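Local atomic coordinates of lipolytic protein G-D-S-L family (Chitinophaga pinensis, PDB entry 4Q7Q), a protein that is of unknown function but probably hydrolyses ester bonds as a lipase or acylhydrolase of the GDSL (SGNH) family. Residues Val29-Tyr33 / Leu34-Asn38; Ile69-Asp72 / Val73-Val76; Ser107-Ile110 / Ile111-Ile115; Tyr206-Pro209 / Ala210-Asn213. All coordinates share one frame; numbering follows the deposited sequence.

Contact 1. Residues Val29-Tyr33 / Leu34-Asn38; sequences VSKGY and LTRLN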
loop_
_atom_site.group_PDB
_atom_site.type_symbol
_atom_site.label_atom_id
_atom_site.label_comp_id
_atom_site.label_asym_id
_atom_site.label_seq_id
_atom_site.Cartn_x
_atom_site.Cartn_y
_atom_site.Cartn_z
ATOM N N VAL A 29 7.813 -8.553 -10.828
ATOM C CA VAL A 29 7.236 -9.323 -9.730
ATOM C C VAL A 29 6.619 -10.614 -10.262
ATOM O O VAL A 29 5.968 -10.607 -11.307
ATOM C CB VAL A 29 6.141 -8.500 -9.014
ATOM C CG1 VAL A 29 5.450 -9.323 -7.924
ATOM C CG2 VAL A 29 6.734 -7.220 -8.446
ATOM N N SER A 30 6.813 -11.717 -9.545
ATOM C CA SER A 30 6.246 -12.998 -9.969
ATOM C C SER A 30 5.078 -13.464 -9.087
ATOM O O SER A 30 4.228 -14.227 -9.536
ATOM C CB SER A 30 7.327 -14.080 -10.058
ATOM O OG SER A 30 7.855 -14.387 -8.782
ATOM N N LYS A 31 5.037 -13.000 -7.842
ATOM C CA LYS A 31 3.937 -13.342 -6.944
ATOM C C LYS A 31 3.627 -12.170 -6.025
ATOM O O LYS A 31 4.501 -11.692 -5.301
ATOM C CB LYS A 31 4.260 -14.587 -6.103
ATOM C CG LYS A 31 4.305 -15.917 -6.867
ATOM C CD LYS A 31 4.582 -17.084 -5.921
ATOM C CE LYS A 31 4.699 -18.396 -6.680
ATOM N NZ LYS A 31 4.918 -19.564 -5.777
ATOM N N GLY A 32 2.381 -11.709 -6.064
ATOM C CA GLY A 32 1.930 -10.623 -5.207
ATOM C C GLY A 32 1.567 -11.105 -3.814
ATOM O O GLY A 32 1.664 -12.294 -3.521
ATOM N N TYR A 33 1.132 -10.200 -2.945
ATOM C CA TYR A 33 0.921 -10.597 -1.549
ATOM C C TYR A 33 -0.347 -11.425 -1.312
ATOM O O TYR A 33 -0.408 -12.182 -0.343
ATOM C CB TYR A 33 1.033 -9.402 -0.578
ATOM C CG TYR A 33 -0.223 -8.573 -0.421
ATOM C CD1 TYR A 33 -1.188 -8.905 0.529
ATOM C CD2 TYR A 33 -0.434 -7.442 -1.200
ATOM C CE1 TYR A 33 -2.327 -8.149 0.680
ATOM C CE2 TYR A 33 -1.582 -6.682 -1.054
ATOM C CZ TYR A 33 -2.519 -7.033 -0.113
ATOM O OH TYR A 33 -3.662 -6.280 0.011
ATOM N N LEU A 34 -1.342 -11.303 -2.191
ATOM C CA LEU A 34 -2.547 -12.136 -2.069
ATOM C C LEU A 34 -2.214 -13.588 -2.389
ATOM O O LEU A 34 -2.610 -14.517 -1.668
ATOM C CB LEU A 34 -3.660 -11.673 -3.016
ATOM C CG LEU A 34 -4.016 -10.183 -3.049
ATOM C CD1 LEU A 34 -5.222 -9.937 -3.964
ATOM C CD2 LEU A 34 -4.280 -9.642 -1.661
ATOM N N THR A 35 -1.485 -13.771 -3.485
ATOM C CA THR A 35 -1.031 -15.090 -3.918
ATOM C C THR A 35 -0.172 -15.731 -2.836
ATOM O O THR A 35 -0.371 -16.890 -2.478
ATOM C CB THR A 35 -0.252 -14.980 -5.238
ATOM O OG1 THR A 35 -1.126 -14.470 -6.254
ATOM C CG2 THR A 35 0.325 -16.334 -5.678
ATOM N N ARG A 36 0.766 -14.965 -2.288
ATOM C CA ARG A 36 1.652 -15.490 -1.258
ATOM C C ARG A 36 0.912 -15.806 0.042
ATOM O O ARG A 36 1.215 -16.801 0.698
ATOM C CB ARG A 36 2.807 -14.531 -1.010
ATOM C CG ARG A 36 3.718 -14.380 -2.209
ATOM C CD ARG A 36 4.836 -13.363 -1.951
ATOM N NE ARG A 36 5.705 -13.218 -3.117
ATOM C CZ ARG A 36 6.676 -14.069 -3.427
ATOM N NH1 ARG A 36 7.411 -13.879 -4.513
ATOM N NH2 ARG A 36 6.915 -15.115 -2.646
ATOM N N LEU A 37 -0.055 -14.967 0.414
ATOM C CA LEU A 37 -0.870 -15.253 1.597
ATOM C C LEU A 37 -1.560 -16.602 1.424
ATOM O O LEU A 37 -1.546 -17.445 2.324
ATOM C CB LEU A 37 -1.912 -14.148 1.842
ATOM C CG LEU A 37 -2.820 -14.221 3.087
ATOM C CD1 LEU A 37 -3.957 -15.278 2.999
ATOM C CD2 LEU A 37 -1.990 -14.432 4.348
ATOM N N ASN A 38 -2.185 -16.797 0.270
ATOM C CA ASN A 38 -2.870 -18.050 -0.007
ATOM C C ASN A 38 -1.942 -19.267 0.021
ATOM O O ASN A 38 -2.358 -20.344 0.410
ATOM C CB ASN A 38 -3.652 -17.960 -1.322
ATOM C CG ASN A 38 -4.174 -19.304 -1.780
ATOM O OD1 ASN A 38 -3.595 -19.929 -2.671
ATOM N ND2 ASN A 38 -5.266 -19.764 -1.167
HETATM O O HOH W 1 0.331 -12.882 -7.823
#

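Contact 2. Residues Ile69-Asp72 / Val73-Val76; sequences IKAD and VYSV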
loop_
_atom_site.group_PDB
_atom_site.type_symbol
_atom_site.label_atom_id
_atom_site.label_comp_id
_atom_site.label_asym_id
_atom_site.label_seq_id
_atom_site.Cartn_x
_atom_site.Cartn_y
_atom_site.Cartn_z
ATOM N N ILE A 69 -18.850 -8.108 -2.411
ATOM C CA ILE A 69 -19.788 -9.156 -2.028
ATOM C C ILE A 69 -19.623 -9.552 -0.569
ATOM O O ILE A 69 -18.677 -9.143 0.101
ATOM C CB ILE A 69 -19.645 -10.417 -2.907
ATOM C CG1 ILE A 69 -18.311 -11.112 -2.646
ATOM C CG2 ILE A 69 -19.804 -10.066 -4.382
ATOM C CD1 ILE A 69 -18.215 -12.489 -3.292
ATOM N N LYS A 70 -20.565 -10.343 -0.078
ATOM C CA LYS A 70 -20.477 -10.888 1.266
ATOM C C LYS A 70 -19.328 -11.896 1.336
ATOM O O LYS A 70 -19.201 -12.779 0.481
ATOM C CB LYS A 70 -21.800 -11.552 1.647
ATOM C CG LYS A 70 -21.849 -12.089 3.064
ATOM C CD LYS A 70 -23.197 -12.747 3.329
ATOM C CE LYS A 70 -23.349 -13.181 4.781
ATOM N NZ LYS A 70 -24.749 -13.608 5.078
ATOM N N ALA A 71 -18.486 -11.749 2.352
ATOM C CA ALA A 71 -17.315 -12.603 2.515
ATOM C C ALA A 71 -17.019 -12.800 3.992
ATOM O O ALA A 71 -17.603 -12.128 4.845
ATOM C CB ALA A 71 -16.107 -11.997 1.813
ATOM N N ASP A 72 -16.090 -13.704 4.284
ATOM C CA ASP A 72 -15.827 -14.116 5.656
ATOM C C ASP A 72 -14.829 -13.196 6.343
ATOM O O ASP A 72 -14.872 -13.017 7.561
ATOM C CB ASP A 72 -15.303 -15.552 5.686
ATOM C CG ASP A 72 -16.276 -16.538 5.078
ATOM O OD1 ASP A 72 -17.371 -16.700 5.648
ATOM O OD2 ASP A 72 -15.948 -17.150 4.036
ATOM N N VAL A 73 -13.915 -12.628 5.560
ATOM C CA VAL A 73 -12.920 -11.711 6.093
ATOM C C VAL A 73 -12.611 -10.650 5.053
ATOM O O VAL A 73 -12.568 -10.934 3.857
ATOM C CB VAL A 73 -11.621 -12.450 6.530
ATOM C CG1 VAL A 73 -11.074 -13.307 5.405
ATOM C CG2 VAL A 73 -10.560 -11.475 7.024
ATOM N N TYR A 74 -12.420 -9.422 5.521
ATOM C CA TYR A 74 -12.039 -8.311 4.669
ATOM C C TYR A 74 -10.745 -7.710 5.194
ATOM O O TYR A 74 -10.596 -7.504 6.402
ATOM C CB TYR A 74 -13.124 -7.233 4.676
ATOM C CG TYR A 74 -14.474 -7.681 4.153
ATOM C CD1 TYR A 74 -15.318 -8.482 4.925
ATOM C CD2 TYR A 74 -14.922 -7.286 2.896
ATOM C CE1 TYR A 74 -16.557 -8.884 4.455
ATOM C CE2 TYR A 74 -16.168 -7.689 2.413
ATOM C CZ TYR A 74 -16.981 -8.487 3.201
ATOM O OH TYR A 74 -18.221 -8.900 2.752
ATOM N N SER A 75 -9.802 -7.442 4.295
ATOM C CA SER A 75 -8.661 -6.611 4.658
ATOM C C SER A 75 -8.760 -5.281 3.926
ATOM O O SER A 75 -9.312 -5.199 2.820
ATOM C CB SER A 75 -7.321 -7.304 4.374
ATOM O OG SER A 75 -7.181 -7.652 3.010
ATOM N N VAL A 76 -8.258 -4.229 4.562
ATOM C CA VAL A 76 -8.256 -2.905 3.962
ATOM C C VAL A 76 -6.841 -2.354 4.007
ATOM O O VAL A 76 -6.266 -2.189 5.083
ATOM C CB VAL A 76 -9.214 -1.946 4.699
ATOM C CG1 VAL A 76 -9.234 -0.569 4.031
ATOM C CG2 VAL A 76 -10.620 -2.542 4.742
#

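Contact 3. Residues Ser107-Ile110 / Ile111-Ile115; sequences SFRI and IISKI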
loop_
_atom_site.group_PDB
_atom_site.type_symbol
_atom_site.label_atom_id
_atom_site.label_comp_id
_atom_site.label_asym_id
_atom_site.label_seq_id
_atom_site.Cartn_x
_atom_site.Cartn_y
_atom_site.Cartn_z
ATOM N N SER A 107 -13.266 8.304 5.507
ATOM C CA SER A 107 -13.318 7.259 4.483
ATOM C C SER A 107 -13.333 5.882 5.119
ATOM O O SER A 107 -14.032 4.984 4.654
ATOM C CB SER A 107 -12.118 7.356 3.541
ATOM O OG SER A 107 -12.139 8.572 2.820
ATOM N N PHE A 108 -12.545 5.706 6.173
ATOM C CA PHE A 108 -12.513 4.409 6.836
ATOM C C PHE A 108 -13.832 4.110 7.531
ATOM O O PHE A 108 -14.254 2.952 7.580
ATOM C CB PHE A 108 -11.320 4.281 7.781
ATOM C CG PHE A 108 -10.065 3.818 7.095
ATOM C CD1 PHE A 108 -9.376 4.665 6.247
ATOM C CD2 PHE A 108 -9.582 2.534 7.295
ATOM C CE1 PHE A 108 -8.214 4.240 5.603
ATOM C CE2 PHE A 108 -8.427 2.099 6.660
ATOM C CZ PHE A 108 -7.736 2.954 5.812
ATOM N N ARG A 109 -14.497 5.148 8.033
ATOM C CA ARG A 109 -15.828 4.985 8.604
ATOM C C ARG A 109 -16.792 4.423 7.557
ATOM O O ARG A 109 -17.522 3.461 7.818
ATOM C CB ARG A 109 -16.355 6.313 9.174
ATOM C CG ARG A 109 -17.840 6.269 9.548
ATOM C CD ARG A 109 -18.364 7.642 9.983
ATOM N NE ARG A 109 -17.914 8.700 9.081
ATOM C CZ ARG A 109 -18.461 8.963 7.899
ATOM N NH1 ARG A 109 -17.964 9.934 7.143
ATOM N NH2 ARG A 109 -19.495 8.250 7.464
ATOM N N ILE A 110 -16.770 5.010 6.367
ATOM C CA ILE A 110 -17.612 4.564 5.262
ATOM C C ILE A 110 -17.295 3.123 4.852
ATOM O O ILE A 110 -18.198 2.303 4.670
ATOM C CB ILE A 110 -17.449 5.513 4.052
ATOM C CG1 ILE A 110 -18.006 6.892 4.404
ATOM C CG2 ILE A 110 -18.112 4.942 2.803
ATOM C CD1 ILE A 110 -17.764 7.913 3.331
ATOM N N ILE A 111 -16.008 2.813 4.728
ATOM C CA ILE A 111 -15.584 1.489 4.289
ATOM C C ILE A 111 -15.929 0.409 5.310
ATOM O O ILE A 111 -16.504 -0.622 4.960
ATOM C CB ILE A 111 -14.075 1.454 3.990
ATOM C CG1 ILE A 111 -13.761 2.351 2.792
ATOM C CG2 ILE A 111 -13.609 0.026 3.722
ATOM C CD1 ILE A 111 -12.286 2.725 2.670
ATOM N N ILE A 112 -15.600 0.648 6.572
ATOM C CA ILE A 112 -15.892 -0.340 7.607
ATOM C C ILE A 112 -17.401 -0.514 7.789
ATOM O O ILE A 112 -17.885 -1.628 7.998
ATOM C CB ILE A 112 -15.183 0.005 8.931
ATOM C CG1 ILE A 112 -13.681 -0.239 8.766
ATOM C CG2 ILE A 112 -15.737 -0.830 10.084
ATOM C CD1 ILE A 112 -12.838 0.364 9.858
ATOM N N SER A 113 -18.152 0.575 7.665
ATOM C CA SER A 113 -19.609 0.477 7.744
ATOM C C SER A 113 -20.182 -0.380 6.620
ATOM O O SER A 113 -21.086 -1.183 6.852
ATOM C CB SER A 113 -20.257 1.860 7.741
ATOM O OG SER A 113 -19.910 2.569 8.916
ATOM N N LYS A 114 -19.646 -0.226 5.407
ATOM C CA LYS A 114 -20.103 -1.038 4.275
ATOM C C LYS A 114 -19.825 -2.514 4.514
ATOM O O LYS A 114 -20.669 -3.369 4.246
ATOM C CB LYS A 114 -19.437 -0.607 2.972
ATOM C CG LYS A 114 -19.851 -1.445 1.768
ATOM C CD LYS A 114 -21.307 -1.200 1.398
ATOM C CE LYS A 114 -21.648 -1.818 0.050
ATOM N NZ LYS A 114 -23.096 -1.632 -0.286
ATOM N N ILE A 115 -18.630 -2.811 5.006
ATOM C CA ILE A 115 -18.254 -4.191 5.291
ATOM C C ILE A 115 -19.244 -4.832 6.262
ATOM O O ILE A 115 -19.719 -5.951 6.042
ATOM C CB ILE A 115 -16.838 -4.267 5.868
ATOM C CG1 ILE A 115 -15.828 -3.925 4.776
ATOM C CG2 ILE A 115 -16.581 -5.650 6.450
ATOM C CD1 ILE A 115 -14.401 -3.783 5.270
#

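Contact 4. Residues Tyr206-Pro209 / Ala210-Asn213; sequences YKYP and AFVN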
loop_
_atom_site.group_PDB
_atom_site.type_symbol
_atom_site.label_atom_id
_atom_site.label_comp_id
_atom_site.label_asym_id
_atom_site.label_seq_id
_atom_site.Cartn_x
_atom_site.Cartn_y
_atom_site.Cartn_z
ATOM N N TYR A 206 23.420 6.051 -7.589
ATOM C CA TYR A 206 23.323 6.735 -6.303
ATOM C C TYR A 206 22.379 5.996 -5.364
ATOM O O TYR A 206 21.172 5.956 -5.601
ATOM C CB TYR A 206 22.785 8.153 -6.474
ATOM C CG TYR A 206 23.696 9.112 -7.208
ATOM C CD1 TYR A 206 24.764 9.733 -6.560
ATOM C CD2 TYR A 206 23.477 9.413 -8.547
ATOM C CE1 TYR A 206 25.591 10.625 -7.233
ATOM C CE2 TYR A 206 24.290 10.303 -9.223
ATOM C CZ TYR A 206 25.350 10.900 -8.563
ATOM O OH TYR A 206 26.158 11.788 -9.236
ATOM N N LYS A 207 22.913 5.425 -4.293
ATOM C CA LYS A 207 22.047 4.798 -3.309
ATOM C C LYS A 207 21.337 5.859 -2.470
ATOM O O LYS A 207 21.582 7.055 -2.625
ATOM C CB LYS A 207 22.832 3.837 -2.418
ATOM C CG LYS A 207 23.752 4.497 -1.430
ATOM C CD LYS A 207 24.446 3.427 -0.590
ATOM C CE LYS A 207 24.947 3.975 0.716
ATOM N NZ LYS A 207 25.532 2.870 1.505
ATOM N N TYR A 208 20.440 5.416 -1.596
ATOM C CA TYR A 208 19.805 6.303 -0.628
ATOM C C TYR A 208 20.743 6.462 0.563
ATOM O O TYR A 208 21.353 5.496 0.989
ATOM C CB TYR A 208 18.494 5.672 -0.173
ATOM C CG TYR A 208 17.702 6.506 0.799
ATOM C CD1 TYR A 208 16.881 7.529 0.347
ATOM C CD2 TYR A 208 17.760 6.265 2.164
ATOM C CE1 TYR A 208 16.151 8.301 1.217
ATOM C CE2 TYR A 208 17.023 7.034 3.054
ATOM C CZ TYR A 208 16.220 8.049 2.569
ATOM O OH TYR A 208 15.485 8.820 3.438
ATOM N N PRO A 209 20.849 7.677 1.129
ATOM C CA PRO A 209 20.100 8.895 0.805
ATOM C C PRO A 209 20.759 9.796 -0.249
ATOM O O PRO A 209 20.227 10.869 -0.528
ATOM C CB PRO A 209 20.061 9.618 2.151
ATOM C CG PRO A 209 21.378 9.287 2.751
ATOM C CD PRO A 209 21.628 7.847 2.371
ATOM N N ALA A 210 21.874 9.410 -0.836
ATOM C CA ALA A 210 22.497 10.260 -1.839
ATOM C C ALA A 210 21.562 10.706 -2.942
ATOM O O ALA A 210 21.598 11.810 -3.345
ATOM C CB ALA A 210 23.708 9.538 -2.451
ATOM N N PHE A 211 20.740 9.810 -3.423
ATOM C CA PHE A 211 19.882 10.105 -4.549
ATOM C C PHE A 211 18.856 11.200 -4.306
ATOM O O PHE A 211 18.391 11.758 -5.214
ATOM C CB PHE A 211 19.307 8.863 -5.242
ATOM C CG PHE A 211 18.199 8.127 -4.501
ATOM C CD1 PHE A 211 17.000 8.721 -4.204
ATOM C CD2 PHE A 211 18.341 6.809 -4.212
ATOM C CE1 PHE A 211 16.015 8.014 -3.574
ATOM C CE2 PHE A 211 17.354 6.099 -3.596
ATOM C CZ PHE A 211 16.183 6.708 -3.287
ATOM N N VAL A 212 18.571 11.492 -3.066
ATOM C CA VAL A 212 17.660 12.584 -2.753
ATOM C C VAL A 212 18.210 13.906 -3.205
ATOM O O VAL A 212 17.466 14.780 -3.516
ATOM C CB VAL A 212 17.316 12.648 -1.271
ATOM C CG1 VAL A 212 16.287 13.726 -1.003
ATOM C CG2 VAL A 212 16.776 11.325 -0.832
ATOM N N ASN A 213 19.523 14.002 -3.303
ATOM C CA ASN A 213 20.200 15.243 -3.673
ATOM C C ASN A 213 20.512 15.383 -5.161
ATOM O O ASN A 213 21.067 16.399 -5.585
ATOM C CB ASN A 213 21.505 15.387 -2.888
ATOM C CG ASN A 213 21.314 15.202 -1.400
ATOM O OD1 ASN A 213 21.948 14.345 -0.782
ATOM N ND2 ASN A 213 20.437 16.005 -0.813
#

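Contact 1. Residues Val29-Tyr33 / Leu34-Asn38
Arg36 reaches back from the first turn of helix 33-40 to the loop before it, and polar bonds join the two. In the conformer described here, its NE donates to Lys31 O at 2.9 Å, approaching from above the carbonyl plane with a bent N-H...O angle of 145°. On the backbone, Arg36 N bonds to Gly32 O over 3.1 Å, and Leu37 N bonds to Tyr33 O over 2.9 Å. Beyond NE, NH1 of the same conformer makes a salt bridge to Asp241 of helix 241-257, whose same carboxylate oxygen also receives the backbone N-H of Ser30 and Lys31; loop and helix thus share one acidic partner. A water, 2.9 Å from Gly32 N and 2.7 Å from Thr35 OG1, accepts the Gly32 N-H and links it to the threonine hydroxyl.

Packing completes the join. Lys31 CB lies over one face of the Arg36 guanidinium, offset toward its rim, while the extended lysine chain runs on to a salt bridge with Glu39. Separately, the Tyr33 ring, with CG between the backbone N and the carbonyl carbon (chi1 84°), turns a face to the next residue: Leu34 CD2 makes a CH-pi contact 3.7 Å from the ring centroid. Tyr33 OH bonds to Thr16. Replacing Tyr33 with alanine would probably leave Leu34 CD2 without its aromatic cover and Thr16 OG1 without this hydroxyl partner.

With Gly32 at the N-cap and i to i+4 bonds starting there, this is a helix N-terminus whose first turn is tied to its lead-in loop by an arginine.

Contact 2. Residues Ile69-Asp72 / Val73-Val76
Ile69 offers its backbone carbonyl to the hydroxyl of Tyr74: OH donates to Ile69 O over 2.7 Å, in the carbonyl plane and on a lone pair, and the acceptor sits at the edge of the phenol ring. Lys70 passes its CA 3.4 Å from Tyr74 OH. Ala71 then returns a bond, its N-H making a weak, strongly bent one to the same hydroxyl oxygen (2.9 Å from Ala71 N to Tyr74 OH, 125° at the hydrogen). Ala71 CB packs 3.9 Å from Tyr74 CZ, and Ala71 O comes within 3.4 Å of Tyr74 CE1. The tyrosine ring reaches back to this bend because its CG stands anti to the carbonyl carbon (chi1 -61°). Asp72 leads into strand 73-77 of the parallel sheet, its carboxylate accepting the backbone N-H of Thr7 in the adjacent strand 6-12.

A phenylalanine in place of Tyr74 would probably leave Ile69 O without its hydroxyl donor and Ala71 N without its weak acceptor. The phenol works in both directions, giving its proton to one peptide and accepting from another, so a buried ring carries a hydroxyl whose polarity is met by the backbone of the loop entering the strand.

Contact 3. Residues Ser107-Ile110 / Ile111-Ile115
Ser113 folds its hydroxyl back onto the carbonyl of Arg109, one turn earlier in helix 104-118. Its CB lies 3.2 Å from Arg109 O and 3.7 Å from Ile110 O. From there OG, anti to the carbonyl carbon (chi1 -66°), turns back along the helix and donates to Arg109 O over 2.8 Å. The backbone N-H of Ser113 reaches that same oxygen at 3.0 Å, so two donors from one residue grip it, arriving from opposite faces of the carbonyl plane. Such a side-chain-to-backbone bond lets an exposed serine satisfy its hydroxyl within the helix.

The surrounding i to i+4 bonds, from Ile111 N to Ser107 O, from Ile112 N to Phe108 O and from Lys114 N to Ile110 O, are those of a regular alpha-helix. In this SGNH-type alpha/beta fold the helix is the last one in the connection between the neighbouring parallel strands 73-77 and 123-127, as expected a right-handed crossover, with Phe108, Ile111 and Ile115 packed on strand 73-77.

On the buried side, the branches of two isoleucines lean on the carbonyls of the preceding turn. Ile111 CG1 approaches Ser107 O to 3.2 Å, with CD1 following at 3.5 Å from that oxygen. Ile112 CG1 lies 3.5 Å from Phe108 O, and the residue continues toward Ile167 of helix 157-171. Lys114 bends at chi2 and carries NZ to Gln117 and to a salt bridge with Asp64.

Contact 4. Residues Tyr206-Pro209 / Ala210-Asn213
Just after strand 203-206, which pairs with strand 193-196 in a two-stranded antiparallel hairpin, the chain turns through residues 207-209 into a short 3-10 segment, 210-213. Phe211 is the hub of this turn. The first torsion (chi1 74°) sets CG between the backbone N and the carbonyl carbon, which turns the ring back toward the incoming chain. Tyr206 O meets the ring in plane at its edge, 3.3 Å from Phe211 CD2, while Tyr206 CB packs 3.8 Å from Phe211 CB. Farther round the ring, Phe211 CE2 touches Tyr208 CB at 3.6 Å. The two aromatic rings lie oblique to each other, with centroids 5.6 Å apart and planes at 59°, and Phe211 CZ comes 3.8 Å from Tyr208 CD1.

Two backbone bonds close the turn. Phe211 N donates to Lys207 O, spanning four residues, and Val212 N donates to Pro209 O at 3.1 Å, the three-residue spacing of a 3-10 turn. A cis peptide precedes Pro209, and the proline folds back on the residue before it, with CB over the centre of one face of the Tyr208 ring.

The first torsion of Tyr208 (chi1 -178°) sends its ring out beside Val212, both side chains pointing the same way, with Tyr208 CE1 3.7 Å from Val212 CG2. Ala210 CB lies 4.2 Å from Tyr206 CD1. Beyond the turn, the Phe211 side chain touches Lys193 and Leu195 of the hairpin as well as Asn133 and Asp134.

In the fold
The four contacts follow one another along the chain in numerical order. Contacts 2 and 3 touch, their centres about 12 Å apart: Val76 and Tyr74 of strand 73-77 pack on Phe108, Ile111 and Ile115 of helix 104-118, joining the parallel sheet to a covering helix. Contact 1, at the start of helix 33-40, has its centre about 18 Å from that of contact 2 and packs its helix against strands 6-12 and 44-50 of this sheet. Contacts 1 to 3 thus help build the sheet and its covering helices, the alpha/beta core on which this family's fold rests. Contact 4, about 40 Å from contact 2 between centres, shapes a surface turn beside the small hairpin, far from that sheet.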